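Local coordinates for protein YibA (Escherichia coli, PDB 1OYZ) that is of unknown function but may have oxidoreductase activity, and folds as an all-helical solenoid, at residues D195-M200 / I214-R219. Residues are numbered along the deposited sequence; the frame is centred on the assembly and turned at random.
Sequences DCFVEM and IGLSYR
Two consecutive helices of an alpha solenoid, consistent with the HEAT-like repeats of this protein, meet here through Phe197 and Val198 on helix 191-200, Gly215 and Leu216 near the end of helix 206-218, and Arg219 just beyond it. Leu216 reaches across to the backbone of the first helix: its CG lies 3.6 Å from Phe197 CB, while CD1 comes to 3.6 Å from Val198 N. The second branch, CD2, also faces Phe197 CB, at 3.8 Å. Val198 crosses Leu216 at about a right angle, and its CG2, anti to the carbonyl carbon, meets Leu216 CD1 at 4.0 Å. The short segments run obliquely antiparallel, 132° between N-to-C directions and 9.6 Å at closest axis approach, as successive solenoid helices joined by a short connection. With no side chain at Gly215, the Phe197 ring lies obliquely against its backbone, CE2 3.7 Å from Gly215 CA. The Arg219 chain bends at chi2 (-79°), which turns CD; further on, NH1 lies 3.7 Å from Phe197 CE2. This approach is also oblique: the side chains cross at about a right angle, with guanidinium and ring planes 20° apart. Ile183 and Asn184 of helix 173-186 touch both Phe197 and Arg219, and Leu168 of helix 161-168 also packs on Phe197.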
loop_
_atom_site.group_PDB
_atom_site.type_symbol
_atom_site.label_atom_id
_atom_site.label_comp_id
_atom_site.label_asym_id
_atom_site.label_seq_id
_atom_site.Cartn_x
_atom_site.Cartn_y
_atom_site.Cartn_z
ATOM N N ASP A 195 -2.420 -3.365 21.535
ATOM C CA ASP A 195 -1.218 -2.949 22.240
ATOM C C ASP A 195 -0.214 -2.328 21.272
ATOM O O ASP A 195 0.465 -1.358 21.624
ATOM C CB ASP A 195 -0.590 -4.127 23.024
ATOM C CG ASP A 195 -1.549 -4.710 24.083
ATOM O OD1 ASP A 195 -2.389 -3.949 24.604
ATOM O OD2 ASP A 195 -1.461 -5.926 24.400
ATOM N N CYS A 196 -0.104 -2.844 20.048
ATOM C CA CYS A 196 0.865 -2.216 19.139
ATOM C C CYS A 196 0.366 -0.821 18.781
ATOM O O CYS A 196 1.166 0.093 18.673
ATOM C CB CYS A 196 1.087 -3.045 17.864
ATOM S SG CYS A 196 2.056 -4.588 18.132
ATOM N N PHE A 197 -0.948 -0.652 18.615
ATOM C CA PHE A 197 -1.450 0.666 18.298
ATOM C C PHE A 197 -1.183 1.655 19.455
ATOM O O PHE A 197 -0.730 2.777 19.198
ATOM C CB PHE A 197 -2.941 0.605 17.944
ATOM C CG PHE A 197 -3.213 0.158 16.524
ATOM C CD1 PHE A 197 -2.187 -0.319 15.717
ATOM C CD2 PHE A 197 -4.483 0.224 16.000
ATOM C CE1 PHE A 197 -2.424 -0.721 14.399
ATOM C CE2 PHE A 197 -4.743 -0.177 14.678
ATOM C CZ PHE A 197 -3.709 -0.650 13.872
ATOM N N VAL A 198 -1.431 1.244 20.708
ATOM C CA VAL A 198 -1.188 2.130 21.862
ATOM C C VAL A 198 0.269 2.623 21.808
ATOM O O VAL A 198 0.549 3.812 21.961
ATOM C CB VAL A 198 -1.475 1.378 23.225
ATOM C CG1 VAL A 198 -0.966 2.194 24.410
ATOM C CG2 VAL A 198 -2.978 1.106 23.375
ATOM N N GLU A 199 1.197 1.710 21.520
ATOM C CA GLU A 199 2.600 2.081 21.438
ATOM C C GLU A 199 2.836 3.026 20.289
ATOM O O GLU A 199 3.692 3.912 20.358
ATOM C CB GLU A 199 3.485 0.844 21.245
ATOM C CG GLU A 199 3.368 -0.153 22.387
ATOM C CD GLU A 199 3.743 0.473 23.729
ATOM O OE1 GLU A 199 3.302 -0.037 24.787
ATOM O OE2 GLU A 199 4.489 1.478 23.719
HETATM N N MSE A 200 2.086 2.843 19.215
HETATM C CA MSE A 200 2.267 3.717 18.053
HETATM C C MSE A 200 1.799 5.141 18.340
HETATM O O MSE A 200 2.146 6.085 17.611
HETATM C CB MSE A 200 1.569 3.097 16.831
HETATM C CG MSE A 200 2.295 1.852 16.411
HETATM SE SE MSE A 200 1.396 0.648 15.201
HETATM C CE MSE A 200 2.671 0.860 13.731
ATOM N N ILE A 214 -6.915 6.382 14.766
ATOM C CA ILE A 214 -8.203 5.974 14.194
ATOM C C ILE A 214 -8.433 4.498 14.517
ATOM O O ILE A 214 -9.549 4.075 14.814
ATOM C CB ILE A 214 -8.304 6.241 12.642
ATOM C CG1 ILE A 214 -7.999 4.996 11.869
ATOM C CG2 ILE A 214 -7.351 7.343 12.193
ATOM C CD1 ILE A 214 -9.260 4.326 11.423
ATOM N N GLY A 215 -7.367 3.708 14.479
ATOM C CA GLY A 215 -7.519 2.299 14.790
ATOM C C GLY A 215 -8.008 2.071 16.221
ATOM O O GLY A 215 -8.940 1.284 16.460
ATOM N N LEU A 216 -7.397 2.759 17.177
ATOM C CA LEU A 216 -7.811 2.568 18.564
ATOM C C LEU A 216 -9.210 3.110 18.774
ATOM O O LEU A 216 -10.010 2.496 19.461
ATOM C CB LEU A 216 -6.815 3.221 19.533
ATOM C CG LEU A 216 -5.517 2.408 19.602
ATOM C CD1 LEU A 216 -4.400 3.165 20.291
ATOM C CD2 LEU A 216 -5.803 1.109 20.327
ATOM N N SER A 217 -9.534 4.249 18.170
ATOM C CA SER A 217 -10.872 4.779 18.378
ATOM C C SER A 217 -11.974 3.870 17.794
ATOM O O SER A 217 -12.988 3.640 18.438
ATOM C CB SER A 217 -10.975 6.195 17.808
ATOM O OG SER A 217 -9.899 6.985 18.241
ATOM N N TYR A 218 -11.795 3.350 16.585
ATOM C CA TYR A 218 -12.828 2.474 16.051
ATOM C C TYR A 218 -13.026 1.280 16.992
ATOM O O TYR A 218 -14.146 0.800 17.182
ATOM C CB TYR A 218 -12.477 2.018 14.623
ATOM C CG TYR A 218 -12.889 3.044 13.583
ATOM C CD1 TYR A 218 -12.295 4.320 13.546
ATOM C CD2 TYR A 218 -13.917 2.769 12.671
ATOM C CE1 TYR A 218 -12.721 5.297 12.627
ATOM C CE2 TYR A 218 -14.352 3.739 11.752
ATOM C CZ TYR A 218 -13.755 4.998 11.735
ATOM O OH TYR A 218 -14.209 5.959 10.848
ATOM N N ARG A 219 -11.933 0.828 17.594
ATOM C CA ARG A 219 -11.958 -0.283 18.539
ATOM C C ARG A 219 -12.485 0.149 19.922
ATOM O O ARG A 219 -12.533 -0.675 20.835
ATOM C CB ARG A 219 -10.545 -0.860 18.717
ATOM C CG ARG A 219 -9.761 -1.112 17.424
ATOM C CD ARG A 219 -10.200 -2.387 16.747
ATOM N NE ARG A 219 -9.840 -2.448 15.324
ATOM C CZ ARG A 219 -8.602 -2.406 14.834
ATOM N NH1 ARG A 219 -7.564 -2.294 15.649
ATOM N NH2 ARG A 219 -8.410 -2.489 13.517
#